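Local coordinates for protein betaine aldehyde dehydrogenase (PDB 4QTO) that catalyses the NAD-dependent oxidation of betaine aldehyde to glycine betaine, at residues Q35-G39 and E40-S44; I319-Q322 and N323-D327; P354-S357 and T358-N362; N459-L463 and G464-I468. One frame throughout, in Å; residues are numbered along the deposited sequence.

The four contacts are local turns and junctions, in series along one chain and not touching. Interactions 2 and 4 lie closest, centres about 20 Å apart and nearest atoms about 7 Å, and both reach the same sheet. Interaction 3 opens helix 358-373, the next helix after the one begun in interaction 2; the nearest atoms of interactions 2 and 3 are about 17 Å apart. Interaction 1, the hairpin 35-44, lies across the chain's centre from interaction 2, about 54 Å between centres. The active-site cysteine, Cys313, modified by mercaptoethanol, precedes strand 318-322. A PEG occupies the active site; bound PEG lies about 3 Å from the side chains of Trp41 and of His360.

Interaction 1 of 4, residues Q35-G39 and E40-S44; sequences QYIDG and EWVES
One face of the Trp41 indole receives the edge of the Tyr36 ring: Tyr36 CD1 stands 3.4 Å from Trp41 CE2, offset toward the rim, and the planes meet at 52°, an inclined edge-to-face pair. On the six-membered ring the contact changes to CH-pi, with Tyr36 CB 4.0 Å from its centroid and nearly on the ring normal. Having CG anti to the backbone N (chi1 -171°) carries the Tyr36 ring under the indole, where its CD1 edge meets the Trp41 face. Both polar ends are held by Glu221, whose two carboxylate oxygens take Tyr36 OH and Trp41 NE1.

Tyr36 and Trp41 form the non-hydrogen-bonded pair of a two-strand antiparallel hairpin. The hydrogen-bonded pairs lie before and after it: Val42 N to Gln35 O at 2.8 Å, and Ile37 N to Glu40 O at 2.9 Å. On the other face of the hairpin, Ile37 CD1 packs 3.8 Å from Val42 CG2, the two side chains crossing near a right angle. A type I' turn from Ile37 to Glu40 connects the strands, with Asp38 and Gly39 both at positive phi. Sharing the Glu221 carboxylate should fix the rotation of both rings, while the backbone bonds set the strand register.

Interaction 2 of 4, residues I319-Q322 and N323-D327; sequences ILVQ and NSIKD
Val321 adopts chi1 60°, which puts CG1 between its backbone N and carbonyl carbon and CG2 anti to the N, and each methyl thereby meets a different residue of segment 323-327. CG2 rests on Ile325 CG1 at 3.8 Å. CG1 lies 3.7 Å from Lys326 CG, where the lysine chain passes at about a right angle. Ile325 shares this first torsion, which brings its CG1 to 3.6 Å from Gln322 O. Lys326 extends from there and carries its amine away to a salt bridge with Glu330, so only its aliphatic part takes part here.

The last strand residue supplies a backbone bond. Ile325 N donates to Gln322 O at 3.0 Å with an N-H...O angle of 148°, the donor standing above the carbonyl plane. Gln322 CG approaches Ser324 OG at 3.7 Å, a van der Waals contact. The polar ends point to other partners: the Gln322 amide bonds Asp290 N and the backbone oxygen of Glu426, Ser324 OG bonds Asp290, and Asn323 ND2 bonds Glu426. These tie the junction to the chain just beyond the two strands, 285-288 and 419-425, that flank strand 318-322.

Strand and helix directions differ by 109° over the short segments. A strand that turns straight into a helix, with a valine turned toward the segment that follows, is the beta-to-alpha connection of an alpha/beta fold; here it leaves the C-terminal end of an inner strand of the mixed sheet of the domain that carries the catalytic cysteine in aldehyde dehydrogenases.

Interaction 3 of 4, residues P354-S357 and T358-N362; sequences PVIS and TEHRN
Ser357 OG accepts from the backbone N of His360: the bond from His360 N measures 3.0 Å, with an N-H...O angle of 155°, and caps the start of helix 358-373. The hydroxyl reaches it because chi1 is 69°, placing OG between the backbone N and the carbonyl carbon, over the first turn. The same residue grips the helix a second time through its backbone, Arg361 N donating to Ser357 O at 2.9 Å and 168°, close to straight. One N-cap residue thus accepts from two successive amides, by its side chain and by its carbonyl.

Around this cap the apolar groups approach from different directions. Ile356 CG2 comes obliquely to His360, 3.8 Å from CB. Val355 CB lies at the edge of the imidazole, near its plane, 4.4 Å from His360 CD2. Its methyl CG2 instead crosses the Arg361 chain at about a right angle, 3.7 Å from Arg361 CB. Glu359 bends back at its second torsion, leaving OE2 3.7 Å from Ser357 CB, a plain packing contact.

The far ends of both larger side chains are fixed elsewhere. His360 NE2 bonds the backbone oxygen of Phe416, and its ring meets Trp180 edge to face; Arg361 NH1 bonds that of Phe395. Ile356 N bonds Gln311, while Val355 pairs by backbone with Leu394. The cap therefore joins the loop that follows helix 323-337 to the start of helix 358-373, wedged against the loops that carry Trp180, Gln311, Leu394 and Phe416.

Interaction 4 of 4, residues N459-L463 and G464-I468; sequences NKLKL and GTVWI
Leu463 and Val466 meet across the turn that leads into strand 465-468, and with Gly464 between them they account for most of the buried surface. Leu463 CB lies 4.1 Å from Val466 CG2, a loose van der Waals contact. The other valine methyl, CG1, is swung anti to the backbone N (chi1 -177°) and turns toward Leu461, whose CD1 it approaches at 4.2 Å, the two side chains crossing at about a right angle. Val466 thus touches two leucines with two separate branches.

The backbone that carries them is tightly folded. Leu463 N makes a weak bond of 3.0 Å to Leu461 O, the closure of an inverse gamma turn centred on Lys462. Gly464 (phi/psi -68°/-29°) breaks the extended run between Leu463 and Thr465, and the position is buried, with backbone bonds to Gly441. Polar links between the two segments are absent, so the contact rests on apolar packing.

Neighbours complete the setting. Leu461 also packs on Ala435 of helix 428-436 and on Val446 of strand 443-447, and Val466 on Ala458 of helix 451-460. A second subunit adds Lys504, bonded to Leu461 O, and Glu84, in a salt bridge with Lys462; its strand pairs in parallel with residues 465-468, so the sheet continues through the interface. The turn closes a beta-alpha-beta crossover, strand 443-447, helix 451-460 and strand 465-468, in the mixed sheet of an alpha/beta aldehyde dehydrogenase fold.

Interaction 1 of 4, residues Q35-G39 and E40-S44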
loop_
_atom_site.group_PDB
_atom_site.type_symbol
_atom_site.label_atom_id
_atom_site.label_comp_id
_atom_site.label_asym_id
_atom_site.label_seq_id
_atom_site.Cartn_x
_atom_site.Cartn_y
_atom_site.Cartn_z
ATOM N N GLN A 35 30.305 -7.808 27.396
ATOM C CA GLN A 35 29.202 -8.232 26.539
ATOM C C GLN A 35 27.916 -7.979 27.326
ATOM O O GLN A 35 27.953 -7.776 28.556
ATOM C CB GLN A 35 29.331 -9.731 26.260
ATOM C CG GLN A 35 30.636 -10.087 25.591
ATOM C CD GLN A 35 30.735 -11.544 25.216
ATOM O OE1 GLN A 35 30.619 -11.878 24.034
ATOM N NE2 GLN A 35 30.922 -12.414 26.205
ATOM N N TYR A 36 26.769 -8.027 26.646
ATOM C CA TYR A 36 25.475 -7.849 27.291
ATOM C C TYR A 36 24.593 -9.020 26.917
ATOM O O TYR A 36 24.186 -9.138 25.766
ATOM C CB TYR A 36 24.817 -6.522 26.900
ATOM C CG TYR A 36 23.574 -6.184 27.694
ATOM C CD1 TYR A 36 23.660 -5.787 29.012
ATOM C CD2 TYR A 36 22.324 -6.249 27.117
ATOM C CE1 TYR A 36 22.524 -5.435 29.727
ATOM C CE2 TYR A 36 21.187 -5.897 27.830
ATOM C CZ TYR A 36 21.320 -5.496 29.144
ATOM O OH TYR A 36 20.223 -5.109 29.927
ATOM N N ILE A 37 24.376 -9.935 27.853
ATOM C CA ILE A 37 23.655 -11.144 27.578
ATOM C C ILE A 37 22.549 -11.356 28.601
ATOM O O ILE A 37 22.796 -11.380 29.830
ATOM C CB ILE A 37 24.615 -12.373 27.565
ATOM C CG1 ILE A 37 25.772 -12.147 26.583
ATOM C CG2 ILE A 37 23.831 -13.636 27.234
ATOM C CD1 ILE A 37 26.785 -13.281 26.505
ATOM N N ASP A 38 21.329 -11.475 28.122
ATOM C CA ASP A 38 20.201 -11.763 28.965
ATOM C C ASP A 38 20.084 -10.784 30.138
ATOM O O ASP A 38 19.944 -11.188 31.322
ATOM C CB ASP A 38 20.276 -13.222 29.454
ATOM C CG ASP A 38 18.909 -13.804 29.789
ATOM O OD1 ASP A 38 17.872 -13.194 29.475
ATOM O OD2 ASP A 38 18.883 -14.929 30.320
ATOM N N GLY A 39 20.153 -9.508 29.801
ATOM C CA GLY A 39 19.991 -8.424 30.772
ATOM C C GLY A 39 21.165 -8.137 31.699
ATOM O O GLY A 39 20.992 -7.361 32.662
ATOM N N GLU A 40 22.323 -8.743 31.464
ATOM C CA GLU A 40 23.472 -8.556 32.331
ATOM C C GLU A 40 24.729 -8.276 31.543
ATOM O O GLU A 40 24.944 -8.889 30.475
ATOM C CB GLU A 40 23.726 -9.830 33.156
ATOM C CG GLU A 40 22.554 -10.229 34.049
ATOM C CD GLU A 40 22.228 -9.212 35.144
ATOM O OE1 GLU A 40 23.125 -8.414 35.526
ATOM O OE2 GLU A 40 21.076 -9.252 35.671
ATOM N N TRP A 41 25.555 -7.378 32.074
ATOM C CA TRP A 41 26.877 -7.115 31.503
ATOM C C TRP A 41 27.808 -8.220 32.010
ATOM O O TRP A 41 28.035 -8.352 33.219
ATOM C CB TRP A 41 27.382 -5.730 31.887
ATOM C CG TRP A 41 26.567 -4.654 31.246
ATOM C CD1 TRP A 41 25.485 -3.989 31.777
ATOM C CD2 TRP A 41 26.762 -4.121 29.934
ATOM N NE1 TRP A 41 25.008 -3.082 30.878
ATOM C CE2 TRP A 41 25.744 -3.163 29.717
ATOM C CE3 TRP A 41 27.663 -4.404 28.892
ATOM C CZ2 TRP A 41 25.633 -2.439 28.496
ATOM C CZ3 TRP A 41 27.570 -3.668 27.689
ATOM C CH2 TRP A 41 26.559 -2.707 27.507
ATOM N N VAL A 42 28.348 -9.010 31.085
ATOM C CA VAL A 42 29.158 -10.149 31.425
ATOM C C VAL A 42 30.467 -10.221 30.638
ATOM O O VAL A 42 30.558 -9.802 29.480
ATOM C CB VAL A 42 28.403 -11.471 31.208
ATOM C CG1 VAL A 42 27.193 -11.547 32.121
ATOM C CG2 VAL A 42 27.952 -11.641 29.764
ATOM N N GLU A 43 31.493 -10.778 31.268
ATOM C CA GLU A 43 32.760 -10.929 30.564
ATOM C C GLU A 43 32.672 -12.180 29.665
ATOM O O GLU A 43 31.623 -12.821 29.573
ATOM C CB GLU A 43 33.941 -10.932 31.525
ATOM C CG GLU A 43 33.909 -12.032 32.492
ATOM C CD GLU A 43 35.058 -11.964 33.501
ATOM O OE1 GLU A 43 35.089 -12.873 34.313
ATOM O OE2 GLU A 43 35.909 -11.040 33.500
ATOM N N SER A 44 33.748 -12.474 28.969
ATOM C CA SER A 44 33.810 -13.692 28.197
ATOM C C SER A 44 33.852 -14.864 29.144
ATOM O O SER A 44 34.488 -14.802 30.229
ATOM C CB SER A 44 35.084 -13.724 27.359
ATOM O OG SER A 44 35.161 -14.970 26.690
#

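Interaction 2 of 4, residues I319-Q322 and N323-D327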
loop_
_atom_site.group_PDB
_atom_site.type_symbol
_atom_site.label_atom_id
_atom_site.label_comp_id
_atom_site.label_asym_id
_atom_site.label_seq_id
_atom_site.Cartn_x
_atom_site.Cartn_y
_atom_site.Cartn_z
ATOM N N ILE A 319 35.268 5.398 -11.802
ATOM C CA ILE A 319 34.842 6.590 -12.543
ATOM C C ILE A 319 34.809 6.244 -14.023
ATOM O O ILE A 319 35.762 5.663 -14.576
ATOM C CB ILE A 319 35.737 7.794 -12.289
ATOM C CG1 ILE A 319 35.698 8.189 -10.800
ATOM C CG2 ILE A 319 35.322 8.949 -13.204
ATOM C CD1 ILE A 319 36.768 9.132 -10.358
ATOM N N LEU A 320 33.692 6.553 -14.666
ATOM C CA LEU A 320 33.475 6.343 -16.097
ATOM C C LEU A 320 33.224 7.727 -16.666
ATOM O O LEU A 320 32.226 8.364 -16.337
ATOM C CB LEU A 320 32.295 5.431 -16.364
ATOM C CG LEU A 320 32.469 3.998 -15.935
ATOM C CD1 LEU A 320 31.191 3.209 -15.856
ATOM C CD2 LEU A 320 33.406 3.340 -16.904
ATOM N N VAL A 321 34.150 8.224 -17.493
ATOM C CA VAL A 321 34.068 9.609 -17.991
ATOM C C VAL A 321 34.051 9.611 -19.516
ATOM O O VAL A 321 34.757 8.831 -20.188
ATOM C CB VAL A 321 35.221 10.483 -17.425
ATOM C CG1 VAL A 321 36.578 9.951 -17.825
ATOM C CG2 VAL A 321 35.062 11.936 -17.861
ATOM N N GLN A 322 33.222 10.454 -20.089
ATOM C CA GLN A 322 33.096 10.481 -21.533
ATOM C C GLN A 322 34.451 10.807 -22.189
ATOM O O GLN A 322 35.140 11.704 -21.730
ATOM C CB GLN A 322 31.945 11.417 -21.960
ATOM C CG GLN A 322 31.527 11.181 -23.386
ATOM C CD GLN A 322 30.091 11.609 -23.645
ATOM O OE1 GLN A 322 29.513 12.465 -22.962
ATOM N NE2 GLN A 322 29.466 10.946 -24.609
ATOM N N ASN A 323 34.797 10.062 -23.254
ATOM C CA ASN A 323 36.092 10.223 -23.893
ATOM C C ASN A 323 36.433 11.649 -24.245
ATOM O O ASN A 323 37.605 12.073 -24.126
ATOM C CB ASN A 323 36.205 9.344 -25.147
ATOM C CG ASN A 323 36.356 7.871 -24.815
ATOM O OD1 ASN A 323 36.974 7.504 -23.803
ATOM N ND2 ASN A 323 35.825 7.016 -25.679
ATOM N N SER A 324 35.439 12.396 -24.702
ATOM C CA SER A 324 35.639 13.775 -25.097
ATOM C C SER A 324 36.204 14.698 -24.026
ATOM O O SER A 324 36.883 15.686 -24.346
ATOM C CB SER A 324 34.308 14.335 -25.640
ATOM O OG SER A 324 33.293 14.161 -24.670
ATOM N N ILE A 325 35.911 14.406 -22.755
ATOM C CA ILE A 325 36.411 15.201 -21.634
ATOM C C ILE A 325 37.332 14.430 -20.693
ATOM O O ILE A 325 37.681 14.939 -19.626
ATOM C CB ILE A 325 35.286 15.857 -20.819
ATOM C CG1 ILE A 325 34.302 14.849 -20.209
ATOM C CG2 ILE A 325 34.553 16.876 -21.686
ATOM C CD1 ILE A 325 33.563 15.348 -18.979
ATOM N N LYS A 326 37.725 13.226 -21.092
ATOM C CA LYS A 326 38.523 12.389 -20.208
ATOM C C LYS A 326 39.845 13.022 -19.814
ATOM O O LYS A 326 40.200 13.010 -18.646
ATOM C CB LYS A 326 38.736 11.027 -20.864
ATOM C CG LYS A 326 39.568 10.075 -20.056
ATOM C CD LYS A 326 39.539 8.733 -20.759
ATOM C CE LYS A 326 40.412 7.717 -20.096
ATOM N NZ LYS A 326 41.841 8.030 -20.342
ATOM N N ASP A 327 40.576 13.591 -20.771
ATOM C CA ASP A 327 41.853 14.230 -20.440
ATOM C C ASP A 327 41.682 15.444 -19.498
ATOM O O ASP A 327 42.406 15.591 -18.527
ATOM C CB ASP A 327 42.598 14.590 -21.704
ATOM C CG ASP A 327 43.019 13.375 -22.493
ATOM O OD1 ASP A 327 43.156 12.277 -21.900
ATOM O OD2 ASP A 327 43.297 13.515 -23.692
#

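Interaction 3 of 4, residues P354-S357 and T358-N362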
loop_
_atom_site.group_PDB
_atom_site.type_symbol
_atom_site.label_atom_id
_atom_site.label_comp_id
_atom_site.label_asym_id
_atom_site.label_seq_id
_atom_site.Cartn_x
_atom_site.Cartn_y
_atom_site.Cartn_z
ATOM N N PRO A 354 43.072 8.139 8.382
ATOM C CA PRO A 354 43.735 6.908 8.052
ATOM C C PRO A 354 42.782 5.806 7.656
ATOM O O PRO A 354 41.549 5.979 7.757
ATOM C CB PRO A 354 44.390 6.516 9.372
ATOM C CG PRO A 354 43.412 7.011 10.388
ATOM C CD PRO A 354 42.901 8.306 9.833
ATOM N N VAL A 355 43.331 4.684 7.179
ATOM C CA VAL A 355 42.535 3.483 6.929
ATOM C C VAL A 355 42.504 2.699 8.239
ATOM O O VAL A 355 43.217 3.016 9.182
ATOM C CB VAL A 355 42.976 2.643 5.713
ATOM C CG1 VAL A 355 42.855 3.463 4.434
ATOM C CG2 VAL A 355 44.383 2.069 5.883
ATOM N N ILE A 356 41.702 1.653 8.278
ATOM C CA ILE A 356 41.301 1.067 9.564
ATOM C C ILE A 356 42.278 0.185 10.320
ATOM O O ILE A 356 42.252 0.167 11.558
ATOM C CB ILE A 356 39.957 0.320 9.380
ATOM C CG1 ILE A 356 39.216 0.099 10.692
ATOM C CG2 ILE A 356 40.164 -1.000 8.654
ATOM C CD1 ILE A 356 38.760 1.373 11.378
ATOM N N SER A 357 43.131 -0.546 9.597
ATOM C CA SER A 357 44.015 -1.515 10.237
ATOM C C SER A 357 45.214 -1.816 9.381
ATOM O O SER A 357 45.244 -1.481 8.205
ATOM C CB SER A 357 43.263 -2.831 10.456
ATOM O OG SER A 357 42.990 -3.473 9.215
ATOM N N THR A 358 46.220 -2.436 9.991
ATOM C CA THR A 358 47.417 -2.807 9.293
ATOM C C THR A 358 47.075 -3.765 8.164
ATOM O O THR A 358 47.603 -3.648 7.046
ATOM C CB THR A 358 48.396 -3.522 10.263
ATOM O OG1 THR A 358 48.775 -2.599 11.282
ATOM C CG2 THR A 358 49.636 -3.980 9.547
ATOM N N GLU A 359 46.216 -4.726 8.468
ATOM C CA GLU A 359 45.827 -5.736 7.501
ATOM C C GLU A 359 45.127 -5.097 6.305
ATOM O O GLU A 359 45.373 -5.472 5.151
ATOM C CB GLU A 359 44.895 -6.767 8.127
ATOM C CG GLU A 359 45.529 -7.645 9.197
ATOM C CD GLU A 359 45.943 -6.899 10.472
ATOM O OE1 GLU A 359 47.007 -7.248 11.030
ATOM O OE2 GLU A 359 45.242 -5.957 10.905
ATOM N N HIS A 360 44.266 -4.126 6.577
ATOM C CA HIS A 360 43.539 -3.470 5.489
ATOM C C HIS A 360 44.473 -2.622 4.644
ATOM O O HIS A 360 44.395 -2.632 3.405
ATOM C CB HIS A 360 42.342 -2.658 6.007
ATOM C CG HIS A 360 41.405 -2.270 4.918
ATOM N ND1 HIS A 360 40.821 -3.208 4.098
ATOM C CD2 HIS A 360 40.975 -1.064 4.478
ATOM C CE1 HIS A 360 40.058 -2.602 3.206
ATOM N NE2 HIS A 360 40.133 -1.302 3.414
ATOM N N ARG A 361 45.364 -1.884 5.288
ATOM C CA ARG A 361 46.317 -1.089 4.544
ATOM C C ARG A 361 47.190 -1.998 3.664
ATOM O O ARG A 361 47.461 -1.686 2.491
ATOM C CB ARG A 361 47.195 -0.230 5.444
ATOM C CG ARG A 361 48.181 0.568 4.584
ATOM C CD ARG A 361 48.821 1.733 5.299
ATOM N NE ARG A 361 49.653 1.316 6.408
ATOM C CZ ARG A 361 50.445 2.137 7.107
ATOM N NH1 ARG A 361 50.557 3.451 6.813
ATOM N NH2 ARG A 361 51.147 1.633 8.097
ATOM N N ASN A 362 47.620 -3.134 4.209
ATOM C CA ASN A 362 48.426 -4.068 3.421
ATOM C C ASN A 362 47.658 -4.578 2.195
ATOM O O ASN A 362 48.247 -4.745 1.114
ATOM C CB ASN A 362 48.886 -5.252 4.282
ATOM C CG ASN A 362 49.899 -4.849 5.332
ATOM O OD1 ASN A 362 50.527 -3.791 5.239
ATOM N ND2 ASN A 362 50.103 -5.714 6.302
#

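Interaction 4 of 4, residues N459-L463 and G464-I468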
loop_
_atom_site.group_PDB
_atom_site.type_symbol
_atom_site.label_atom_id
_atom_site.label_comp_id
_atom_site.label_asym_id
_atom_site.label_seq_id
_atom_site.Cartn_x
_atom_site.Cartn_y
_atom_site.Cartn_z
ATOM N N ASN A 459 17.697 4.273 -15.410
ATOM C CA ASN A 459 16.783 3.152 -15.548
ATOM C C ASN A 459 17.446 1.869 -16.028
ATOM O O ASN A 459 16.915 0.779 -15.789
ATOM C CB ASN A 459 15.614 3.558 -16.426
ATOM C CG ASN A 459 14.581 4.392 -15.648
ATOM O OD1 ASN A 459 13.972 3.918 -14.674
ATOM N ND2 ASN A 459 14.402 5.640 -16.055
ATOM N N LYS A 460 18.595 1.998 -16.696
ATOM C CA LYS A 460 19.321 0.843 -17.214
ATOM C C LYS A 460 20.457 0.314 -16.329
ATOM O O LYS A 460 20.966 -0.787 -16.589
ATOM C CB LYS A 460 19.851 1.131 -18.620
ATOM C CG LYS A 460 18.727 1.268 -19.653
ATOM C CD LYS A 460 19.279 1.122 -21.063
ATOM C CE LYS A 460 18.190 0.925 -22.109
ATOM N NZ LYS A 460 17.405 2.170 -22.312
ATOM N N LEU A 461 20.839 1.059 -15.283
ATOM C CA LEU A 461 21.895 0.605 -14.379
ATOM C C LEU A 461 21.358 -0.409 -13.400
ATOM O O LEU A 461 20.319 -0.174 -12.754
ATOM C CB LEU A 461 22.495 1.777 -13.622
ATOM C CG LEU A 461 23.159 2.834 -14.493
ATOM C CD1 LEU A 461 23.670 3.988 -13.635
ATOM C CD2 LEU A 461 24.313 2.231 -15.297
ATOM N N LYS A 462 22.049 -1.537 -13.264
ATOM C CA LYS A 462 21.634 -2.597 -12.314
ATOM C C LYS A 462 22.216 -2.323 -10.938
ATOM O O LYS A 462 23.210 -2.963 -10.501
ATOM C CB LYS A 462 22.018 -3.964 -12.853
ATOM C CG LYS A 462 21.303 -4.261 -14.164
ATOM C CD LYS A 462 21.987 -5.432 -14.849
ATOM C CE LYS A 462 21.558 -5.599 -16.297
ATOM N NZ LYS A 462 20.121 -5.928 -16.357
ATOM N N LEU A 463 21.592 -1.353 -10.264
ATOM C CA LEU A 463 22.064 -0.845 -8.977
ATOM C C LEU A 463 20.897 -0.552 -8.058
ATOM O O LEU A 463 19.860 -0.068 -8.540
ATOM C CB LEU A 463 22.797 0.509 -9.200
ATOM C CG LEU A 463 24.007 0.501 -10.130
ATOM C CD1 LEU A 463 24.457 1.923 -10.438
ATOM C CD2 LEU A 463 25.126 -0.327 -9.518
ATOM N N GLY A 464 21.059 -0.802 -6.761
ATOM C CA GLY A 464 19.979 -0.541 -5.794
ATOM C C GLY A 464 19.657 0.924 -5.595
ATOM O O GLY A 464 18.526 1.281 -5.232
ATOM N N THR A 465 20.652 1.783 -5.770
ATOM C CA THR A 465 20.462 3.244 -5.668
ATOM C C THR A 465 21.215 3.921 -6.786
ATOM O O THR A 465 22.379 3.612 -7.036
ATOM C CB THR A 465 20.990 3.781 -4.304
ATOM O OG1 THR A 465 20.304 3.124 -3.220
ATOM C CG2 THR A 465 20.810 5.282 -4.183
ATOM N N VAL A 466 20.538 4.831 -7.490
ATOM C CA VAL A 466 21.183 5.645 -8.531
ATOM C C VAL A 466 20.957 7.110 -8.206
ATOM O O VAL A 466 19.816 7.530 -8.013
ATOM C CB VAL A 466 20.632 5.403 -9.932
ATOM C CG1 VAL A 466 21.402 6.239 -10.929
ATOM C CG2 VAL A 466 20.725 3.903 -10.291
ATOM N N TRP A 467 22.052 7.878 -8.113
ATOM C CA TRP A 467 21.981 9.304 -7.889
ATOM C C TRP A 467 22.125 10.038 -9.231
ATOM O O TRP A 467 22.988 9.695 -10.053
ATOM C CB TRP A 467 23.106 9.782 -6.979
ATOM C CG TRP A 467 23.125 9.125 -5.652
ATOM C CD1 TRP A 467 22.182 9.239 -4.672
ATOM C CD2 TRP A 467 24.134 8.255 -5.138
ATOM N NE1 TRP A 467 22.526 8.482 -3.595
ATOM C CE2 TRP A 467 23.731 7.873 -3.849
ATOM C CE3 TRP A 467 25.328 7.736 -5.645
ATOM C CZ2 TRP A 467 24.495 7.013 -3.053
ATOM C CZ3 TRP A 467 26.083 6.897 -4.844
ATOM C CH2 TRP A 467 25.680 6.560 -3.566
ATOM N N ILE A 468 21.284 11.031 -9.457
ATOM C CA ILE A 468 21.392 11.905 -10.640
ATOM C C ILE A 468 21.933 13.227 -10.127
ATOM O O ILE A 468 21.298 13.913 -9.318
ATOM C CB ILE A 468 20.064 12.055 -11.391
ATOM C CG1 ILE A 468 19.708 10.699 -12.036
ATOM C CG2 ILE A 468 20.196 13.169 -12.431
ATOM C CD1 ILE A 468 18.334 10.636 -12.663
#